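PDB 2XQ0: leukotriene A-4 hydrolase from Saccharomyces cerevisiae, which removes N-terminal residues from di- and tripeptides as a zinc aminopeptidase of the M1 family, and has low epoxide hydrolase activity in vitro. Local coordinates for residues 95-100 / 147-152; 153-158 / 202-207. All blocks are in the same frame, centred on the assembly; numbering follows the deposited sequence.

Contact 1. Residues 95-100 / 147-152; sequences EPLGSR and EAIHAR. With BES (2-(3-amino-2-hydroxy-4-phenyl-butyrylamino)-4-methyl-pentanoic acid), chain B.
R152 sets CG between its own backbone N and carbonyl carbon (chi1 67°) and bends again at chi3 (65°), and these two turns carry its guanidinium to the backbone of L97. The contact joins two loops of the M1 N-terminal domain, one ahead of strand 101-104 and one that begins at the substrate site with E147. NH1 of R152 donates to O of L97 at 2.8 Å (N-H...O 156°), with the acceptor near the guanidinium plane and the donor on a carbonyl lone pair. Arginine suits this buried place because its other nitrogens are also used: NE pairs with D159 and NH2 bonds to O of S20, which probably holds the group against rotation. In the apolar part, CD2 of L97 meets CD1 of I149 at 3.9 Å; within the loop of R152 itself, CB of I149 lies over one guanidinium face, toward its rim. The backbone angles of G98 would push a CB against O of L97, so only glycine fits easily. E147, joined to A148 by a cis peptide bond, lays its extended chain over one face of the phenyl ring of bestatin, toward the rim, CG coming 3.7 Å from C10. With alanine in place of E147, bestatin's amine would probably lose its carboxylate partner and one face of the phenyl its cover. OE1 of E147 accepts from N2 of bestatin at 2.8 Å.

Contact 2. Residues 153-158 / 202-207; sequences SLFPCF and IPAYLI
F155 reaches A204 and I207 with the far end of its ring, both neighbours lying oblique to the ring plane. CZ of F155 is 4.1 Å from CB of A204 and 4.4 Å from CG1 of I207. Beside it C157 directs its sulfur at the same methyl, SG standing 4.0 Å from CB of A204. Both F155 and C157 place the first side-chain atom beyond CB between backbone N and carbonyl carbon (chi1 60° and 58°), and with P156 between them turned the other way, they approach A204 together. The partner is a short 3-10 turn, 204-206, in which N of I207 bonds back to O of A204 at 3.1 Å; it packs here on an extended loop of the M1 N-terminal domain. Alanine suits its place because its single methyl lets ring and sulfur both approach the 3-10 turn closely. Phenylalanine is long enough to reach A204 and I207 from the loop while its ring also packs on F118 and L35. A water lies between the segments, within hydrogen-bonding distance of O of F158 (2.9 Å) and accepting from N of A204 (2.8 Å).

Contact 1 and contact 2 follow each other directly in the chain, since 147-152 runs straight into 153-158, and their centres are 10 Å apart. They also touch across space: CB of A151 packs on CB of A204 at 3.7 Å, the same methyl that F155 and C157 meet, and CG of E147 lies 3.8 Å from CD1 of Y205. The 3-10 turn of contact 2 therefore backs the loop that presents E147 to bestatin. The side chain of I207 is about 13 Å from the inhibitor but only about 4 Å from that of L146, a substrate-binding residue. Bestatin's site is completed by residues such as G274, E277 and Y390, beside the zinc held by H301, H305 and E324.

Contact 1. Residues 95-100 / 147-152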
ATOM      1  N   GLU A  95       4.962 -24.342  -0.268  1.00 28.98           N
ATOM      2  CA  GLU A  95       4.099 -23.191  -0.432  1.00 36.62           C
ATOM      3  C   GLU A  95       3.464 -22.835   0.903  1.00 32.09           C
ATOM      4  O   GLU A  95       3.261 -23.707   1.744  1.00 37.11           O
ATOM      5  CB  GLU A  95       3.041 -23.461  -1.495  1.00 38.67           C
ATOM      6  CG  GLU A  95       3.628 -23.975  -2.799  1.00 40.97           C
ATOM      7  CD  GLU A  95       4.387 -22.912  -3.568  1.00 47.56           C
ATOM      8  OE1 GLU A  95       4.277 -21.721  -3.210  1.00 43.53           O
ATOM      9  OE2 GLU A  95       5.082 -23.268  -4.545  1.00 50.81           O
ATOM     10  N   PRO A  96       3.167 -21.546   1.104  1.00 25.83           N
ATOM     11  CA  PRO A  96       3.491 -20.500   0.142  1.00 27.35           C
ATOM     12  C   PRO A  96       4.793 -19.806   0.515  1.00 30.27           C
ATOM     13  O   PRO A  96       5.058 -18.748  -0.031  1.00 26.86           O
ATOM     14  CB  PRO A  96       2.335 -19.517   0.319  1.00 26.67           C
ATOM     15  CG  PRO A  96       2.013 -19.617   1.765  1.00 23.39           C
ATOM     16  CD  PRO A  96       2.316 -21.033   2.196  1.00 28.87           C
ATOM     17  N   LEU A  97       5.597 -20.383   1.406  1.00 16.77           N
ATOM     18  CA  LEU A  97       6.738 -19.627   1.945  1.00 21.34           C
ATOM     19  C   LEU A  97       8.054 -19.708   1.157  1.00 22.00           C
ATOM     20  O   LEU A  97       8.963 -18.908   1.400  1.00 20.96           O
ATOM     21  CB  LEU A  97       6.987 -19.982   3.414  1.00 16.11           C
ATOM     22  CG  LEU A  97       5.833 -19.675   4.377  1.00 23.03           C
ATOM     23  CD1 LEU A  97       6.232 -20.016   5.783  1.00 26.49           C
ATOM     24  CD2 LEU A  97       5.385 -18.188   4.265  1.00 20.36           C
ATOM     25  N   GLY A  98       8.177 -20.682   0.260  1.00 16.61           N
ATOM     26  CA  GLY A  98       9.358 -20.766  -0.590  1.00 20.11           C
ATOM     27  C   GLY A  98      10.360 -21.874  -0.267  1.00 20.54           C
ATOM     28  O   GLY A  98      10.013 -22.919   0.310  1.00 25.81           O
ATOM     29  N   SER A  99      11.619 -21.643  -0.648  1.00 22.77           N
ATOM     30  CA  SER A  99      12.662 -22.660  -0.556  1.00 24.52           C
ATOM     31  C   SER A  99      13.694 -22.246   0.476  1.00 26.90           C
ATOM     32  O   SER A  99      14.407 -21.274   0.291  1.00 30.03           O
ATOM     33  CB  SER A  99      13.352 -22.853  -1.918  1.00 23.36           C
ATOM     34  OG  SER A  99      12.427 -23.270  -2.912  1.00 25.82           O
ATOM     35  N   ARG A 100      13.790 -22.988   1.567  1.00 27.84           N
ATOM     36  CA  ARG A 100      14.758 -22.640   2.594  1.00 20.43           C
ATOM     37  C   ARG A 100      16.174 -22.900   2.087  1.00 22.90           C
ATOM     38  O   ARG A 100      16.448 -23.945   1.511  1.00 23.84           O
ATOM     39  CB  ARG A 100      14.497 -23.446   3.870  1.00 21.74           C
ATOM     40  CG  ARG A 100      15.493 -23.164   4.990  1.00 23.81           C
ATOM     41  CD  ARG A 100      15.255 -24.105   6.194  1.00 23.37           C
ATOM     42  NE  ARG A 100      14.111 -23.701   7.006  1.00 26.01           N
ATOM     43  CZ  ARG A 100      13.039 -24.456   7.223  1.00 30.31           C
ATOM     44  NH1 ARG A 100      12.959 -25.661   6.688  1.00 29.91           N
ATOM     45  NH2 ARG A 100      12.044 -24.008   7.981  1.00 32.04           N
ATOM     46  N   GLU A 147       6.807  -6.109  -0.621  1.00 19.82           N
ATOM     47  CA  GLU A 147       5.868  -6.390   0.475  1.00 22.45           C
ATOM     48  C   GLU A 147       4.813  -7.379  -0.009  1.00 17.97           C
ATOM     49  O   GLU A 147       4.310  -7.224  -1.114  1.00 24.13           O
ATOM     50  CB  GLU A 147       5.196  -5.098   0.950  1.00 23.90           C
ATOM     51  CG  GLU A 147       4.529  -5.204   2.334  1.00 27.71           C
ATOM     52  CD  GLU A 147       4.017  -3.844   2.802  1.00 30.50           C
ATOM     53  OE1 GLU A 147       4.243  -2.869   2.071  1.00 33.44           O
ATOM     54  OE2 GLU A 147       3.393  -3.751   3.870  1.00 27.10           O
ATOM     55  N   ALA A 148       4.484  -8.399   0.789  1.00 24.77           N
ATOM     56  CA  ALA A 148       5.017  -8.610   2.130  1.00 23.30           C
ATOM     57  C   ALA A 148       6.231  -9.540   2.179  1.00 22.35           C
ATOM     58  O   ALA A 148       7.201  -9.242   2.877  1.00 19.70           O
ATOM     59  CB  ALA A 148       3.930  -9.167   3.038  1.00 28.12           C
ATOM     60  N   ILE A 149       6.168 -10.674   1.475  1.00 15.70           N
ATOM     61  CA  ILE A 149       7.291 -11.630   1.484  1.00 12.90           C
ATOM     62  C   ILE A 149       7.912 -11.949   0.114  1.00 21.78           C
ATOM     63  O   ILE A 149       8.243 -13.102  -0.186  1.00 22.32           O
ATOM     64  CB  ILE A 149       6.914 -12.934   2.190  1.00 17.20           C
ATOM     65  CG1 ILE A 149       5.698 -13.589   1.514  1.00 21.82           C
ATOM     66  CG2 ILE A 149       6.628 -12.645   3.690  1.00 16.99           C
ATOM     67  CD1 ILE A 149       5.402 -15.007   2.037  1.00 31.81           C
ATOM     68  N   HIS A 150       8.108 -10.927  -0.705  1.00 21.45           N
ATOM     69  CA  HIS A 150       8.743 -11.132  -2.012  1.00 13.87           C
ATOM     70  C   HIS A 150      10.227 -10.754  -2.010  1.00 15.65           C
ATOM     71  O   HIS A 150      10.923 -10.970  -3.009  1.00 20.55           O
ATOM     72  CB  HIS A 150       7.997 -10.339  -3.091  1.00 15.78           C
ATOM     73  CG  HIS A 150       6.598 -10.817  -3.317  1.00 25.72           C
ATOM     74  ND1 HIS A 150       6.318 -12.043  -3.882  1.00 24.57           N
ATOM     75  CD2 HIS A 150       5.403 -10.252  -3.028  1.00 31.56           C
ATOM     76  CE1 HIS A 150       5.008 -12.207  -3.942  1.00 31.50           C
ATOM     77  NE2 HIS A 150       4.429 -11.131  -3.438  1.00 34.96           N
ATOM     78  N   ALA A 151      10.721 -10.180  -0.914  1.00 15.69           N
ATOM     79  CA  ALA A 151      12.151  -9.846  -0.861  1.00 14.10           C
ATOM     80  C   ALA A 151      12.990 -11.101  -1.070  1.00 18.26           C
ATOM     81  O   ALA A 151      14.029 -11.069  -1.731  1.00 20.55           O
ATOM     82  CB  ALA A 151      12.504  -9.171   0.435  1.00 20.04           C
ATOM     83  N   ARG A 152      12.525 -12.217  -0.518  1.00 18.15           N
ATOM     84  CA  ARG A 152      13.213 -13.505  -0.683  1.00 17.42           C
ATOM     85  C   ARG A 152      13.218 -13.982  -2.145  1.00 16.18           C
ATOM     86  O   ARG A 152      13.882 -14.956  -2.475  1.00 17.63           O
ATOM     87  CB  ARG A 152      12.572 -14.575   0.216  1.00 10.94           C
ATOM     88  CG  ARG A 152      11.134 -14.927  -0.210  1.00 16.20           C
ATOM     89  CD  ARG A 152      10.376 -15.768   0.830  1.00 20.00           C
ATOM     90  NE  ARG A 152      10.167 -15.030   2.078  1.00 16.99           N
ATOM     91  CZ  ARG A 152       9.449 -15.447   3.121  1.00 16.57           C
ATOM     92  NH1 ARG A 152       8.856 -16.642   3.121  1.00 19.34           N
ATOM     93  NH2 ARG A 152       9.331 -14.656   4.183  1.00 16.82           N
TER
HETATM   94  N2  BES B 901       2.806  -0.681   0.966  1.00 46.76           N
HETATM   95  C1  BES B 901       1.377  -0.446   0.990  1.00 45.88           C
HETATM   96  C6  BES B 901       0.691  -1.259  -0.110  1.00 46.67           C
HETATM   97  C7  BES B 901       0.870  -2.739   0.149  1.00 48.03           C
HETATM   98  C8  BES B 901       0.639  -3.249   1.421  1.00 45.10           C
HETATM   99  C12 BES B 901       1.283  -3.585  -0.876  1.00 51.51           C
HETATM  100  C9  BES B 901       0.808  -4.607   1.666  1.00 44.27           C
HETATM  101  C11 BES B 901       1.454  -4.945  -0.629  1.00 49.59           C
HETATM  102  C10 BES B 901       1.215  -5.457   0.642  1.00 44.60           C
HETATM  103  C2  BES B 901       1.059   1.045   0.817  1.00 44.93           C
HETATM  104  O2  BES B 901       1.672   1.906   1.787  1.00 32.40           O
HETATM  105  C3  BES B 901      -0.425   1.187   0.894  1.00 47.59           C
HETATM  106  O3  BES B 901      -1.031   1.062   1.961  1.00 38.26           O
HETATM  107  N1  BES B 901      -0.930   1.427  -0.309  1.00 55.01           N
HETATM  108  C4  BES B 901      -2.316   1.625  -0.677  1.00 58.17           C
HETATM  109  C13 BES B 901      -2.456   3.142  -0.718  1.00 51.78           C
HETATM  110  C14 BES B 901      -3.614   3.653   0.129  1.00 54.64           C
HETATM  111  C15 BES B 901      -3.396   5.119   0.485  1.00 48.21           C
HETATM  112  C16 BES B 901      -3.821   2.808   1.384  1.00 59.03           C
HETATM  113  C5  BES B 901      -2.469   1.083  -2.070  1.00 58.04           C
HETATM  114  O1  BES B 901      -3.593   0.681  -2.445  1.00 58.99           O
HETATM  115  O4  BES B 901      -1.452   1.049  -2.807  1.00 49.54           O

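Contact 2. Residues 153-158 / 202-207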
ATOM      1  N   SER A 153      12.483 -13.307  -3.026  1.00 17.45           N
ATOM      2  CA  SER A 153      12.511 -13.698  -4.446  1.00 20.36           C
ATOM      3  C   SER A 153      13.463 -12.784  -5.213  1.00 21.40           C
ATOM      4  O   SER A 153      13.715 -12.973  -6.419  1.00 22.26           O
ATOM      5  CB  SER A 153      11.097 -13.656  -5.031  1.00 28.83           C
ATOM      6  OG  SER A 153      11.023 -14.212  -6.326  1.00 31.18           O
ATOM      7  N   LEU A 154      13.993 -11.787  -4.503  1.00 22.34           N
ATOM      8  CA  LEU A 154      14.963 -10.843  -5.074  1.00 20.20           C
ATOM      9  C   LEU A 154      16.386 -11.122  -4.565  1.00 24.56           C
ATOM     10  O   LEU A 154      17.342 -11.081  -5.334  1.00 23.04           O
ATOM     11  CB  LEU A 154      14.569  -9.391  -4.768  1.00 18.90           C
ATOM     12  CG  LEU A 154      15.542  -8.330  -5.283  1.00 24.81           C
ATOM     13  CD1 LEU A 154      15.681  -8.415  -6.812  1.00 23.67           C
ATOM     14  CD2 LEU A 154      15.146  -6.913  -4.867  1.00 25.35           C
ATOM     15  N   PHE A 155      16.522 -11.410  -3.271  1.00 22.27           N
ATOM     16  CA  PHE A 155      17.799 -11.884  -2.721  1.00 19.45           C
ATOM     17  C   PHE A 155      17.582 -12.757  -1.495  1.00 19.18           C
ATOM     18  O   PHE A 155      16.594 -12.609  -0.801  1.00 17.67           O
ATOM     19  CB  PHE A 155      18.741 -10.719  -2.381  1.00 21.11           C
ATOM     20  CG  PHE A 155      18.198  -9.761  -1.355  1.00 26.50           C
ATOM     21  CD1 PHE A 155      18.674  -9.777  -0.051  1.00 28.36           C
ATOM     22  CD2 PHE A 155      17.218  -8.843  -1.692  1.00 27.72           C
ATOM     23  CE1 PHE A 155      18.180  -8.882   0.905  1.00 33.82           C
ATOM     24  CE2 PHE A 155      16.712  -7.950  -0.744  1.00 30.39           C
ATOM     25  CZ  PHE A 155      17.194  -7.973   0.558  1.00 27.15           C
ATOM     26  N   PRO A 156      18.514 -13.683  -1.230  1.00 23.37           N
ATOM     27  CA  PRO A 156      18.382 -14.537  -0.048  1.00 19.70           C
ATOM     28  C   PRO A 156      18.569 -13.692   1.203  1.00 27.59           C
ATOM     29  O   PRO A 156      19.470 -12.855   1.254  1.00 23.89           O
ATOM     30  CB  PRO A 156      19.510 -15.563  -0.220  1.00 23.75           C
ATOM     31  CG  PRO A 156      20.510 -14.903  -1.118  1.00 26.49           C
ATOM     32  CD  PRO A 156      19.780 -13.896  -1.960  1.00 23.13           C
ATOM     33  N   CYS A 157      17.696 -13.872   2.188  1.00 23.86           N
ATOM     34  CA  CYS A 157      17.744 -13.020   3.359  1.00 25.46           C
ATOM     35  C   CYS A 157      16.902 -13.556   4.506  1.00 26.65           C
ATOM     36  O   CYS A 157      16.213 -14.573   4.387  1.00 24.12           O
ATOM     37  CB  CYS A 157      17.257 -11.610   2.991  1.00 24.77           C
ATOM     38  SG  CYS A 157      15.569 -11.538   2.315  1.00 29.81           S
ATOM     39  N   PHE A 158      16.971 -12.872   5.637  1.00 23.56           N
ATOM     40  CA  PHE A 158      16.035 -13.141   6.724  1.00 26.22           C
ATOM     41  C   PHE A 158      14.799 -12.301   6.421  1.00 28.62           C
ATOM     42  O   PHE A 158      14.686 -11.158   6.876  1.00 31.67           O
ATOM     43  CB  PHE A 158      16.642 -12.719   8.047  1.00 24.93           C
ATOM     44  CG  PHE A 158      17.862 -13.504   8.438  1.00 31.53           C
ATOM     45  CD1 PHE A 158      17.756 -14.819   8.853  1.00 29.07           C
ATOM     46  CD2 PHE A 158      19.113 -12.925   8.404  1.00 38.08           C
ATOM     47  CE1 PHE A 158      18.875 -15.544   9.229  1.00 34.13           C
ATOM     48  CE2 PHE A 158      20.238 -13.651   8.788  1.00 38.85           C
ATOM     49  CZ  PHE A 158      20.115 -14.961   9.197  1.00 31.52           C
ATOM     50  N   ILE A 202      16.538  -1.102   8.253  1.00 24.32           N
ATOM     51  CA  ILE A 202      15.235  -1.392   7.644  1.00 16.95           C
ATOM     52  C   ILE A 202      15.000  -2.900   7.428  1.00 21.05           C
ATOM     53  O   ILE A 202      15.959  -3.667   7.325  1.00 20.86           O
ATOM     54  CB  ILE A 202      15.027  -0.604   6.316  1.00 18.91           C
ATOM     55  CG1 ILE A 202      16.115  -0.917   5.260  1.00 17.00           C
ATOM     56  CG2 ILE A 202      14.959   0.917   6.590  1.00 25.78           C
ATOM     57  CD1 ILE A 202      15.705  -0.514   3.821  1.00 20.49           C
ATOM     58  N   PRO A 203      13.722  -3.333   7.416  1.00 18.91           N
ATOM     59  CA  PRO A 203      13.363  -4.710   7.040  1.00 16.86           C
ATOM     60  C   PRO A 203      13.538  -4.909   5.523  1.00 23.14           C
ATOM     61  O   PRO A 203      13.475  -3.942   4.756  1.00 20.92           O
ATOM     62  CB  PRO A 203      11.881  -4.806   7.429  1.00 22.08           C
ATOM     63  CG  PRO A 203      11.375  -3.414   7.354  1.00 27.06           C
ATOM     64  CD  PRO A 203      12.532  -2.514   7.723  1.00 23.55           C
ATOM     65  N   ALA A 204      13.757  -6.146   5.097  1.00 20.43           N
ATOM     66  CA  ALA A 204      13.956  -6.443   3.676  1.00 25.80           C
ATOM     67  C   ALA A 204      12.772  -6.009   2.806  1.00 16.44           C
ATOM     68  O   ALA A 204      12.954  -5.688   1.631  1.00 19.61           O
ATOM     69  CB  ALA A 204      14.240  -7.942   3.469  1.00 22.69           C
ATOM     70  N   TYR A 205      11.562  -6.023   3.362  1.00 18.07           N
ATOM     71  CA  TYR A 205      10.381  -5.806   2.522  1.00 12.84           C
ATOM     72  C   TYR A 205      10.327  -4.338   2.055  1.00 17.92           C
ATOM     73  O   TYR A 205       9.609  -4.019   1.130  1.00 20.38           O
ATOM     74  CB  TYR A 205       9.087  -6.224   3.221  1.00 21.71           C
ATOM     75  CG  TYR A 205       8.565  -5.235   4.238  1.00 23.62           C
ATOM     76  CD1 TYR A 205       7.859  -4.102   3.838  1.00 22.63           C
ATOM     77  CD2 TYR A 205       8.766  -5.437   5.586  1.00 23.60           C
ATOM     78  CE1 TYR A 205       7.374  -3.210   4.760  1.00 19.62           C
ATOM     79  CE2 TYR A 205       8.294  -4.539   6.522  1.00 24.43           C
ATOM     80  CZ  TYR A 205       7.597  -3.431   6.103  1.00 28.01           C
ATOM     81  OH  TYR A 205       7.125  -2.536   7.027  1.00 26.50           O
ATOM     82  N   LEU A 206      11.110  -3.469   2.700  1.00 13.27           N
ATOM     83  CA  LEU A 206      11.164  -2.043   2.353  1.00 13.48           C
ATOM     84  C   LEU A 206      12.197  -1.727   1.267  1.00 19.66           C
ATOM     85  O   LEU A 206      12.258  -0.602   0.763  1.00 18.36           O
ATOM     86  CB  LEU A 206      11.458  -1.196   3.587  1.00 16.39           C
ATOM     87  CG  LEU A 206      10.283  -1.102   4.565  1.00 26.34           C
ATOM     88  CD1 LEU A 206      10.677  -0.288   5.783  1.00 28.15           C
ATOM     89  CD2 LEU A 206       9.107  -0.464   3.869  1.00 23.73           C
ATOM     90  N   ILE A 207      13.014  -2.712   0.916  1.00 18.75           N
ATOM     91  CA  ILE A 207      13.983  -2.491  -0.142  1.00 21.30           C
ATOM     92  C   ILE A 207      13.231  -2.170  -1.417  1.00 16.51           C
ATOM     93  O   ILE A 207      12.194  -2.774  -1.721  1.00 20.43           O
ATOM     94  CB  ILE A 207      14.915  -3.679  -0.356  1.00 24.95           C
ATOM     95  CG1 ILE A 207      15.892  -3.789   0.820  1.00 24.90           C
ATOM     96  CG2 ILE A 207      15.685  -3.527  -1.668  1.00 27.84           C
ATOM     97  CD1 ILE A 207      16.845  -2.597   0.891  1.00 22.69           C
TER
HETATM   98  O   HOH W   1      14.389  -8.268   6.890  1.00 20.88           O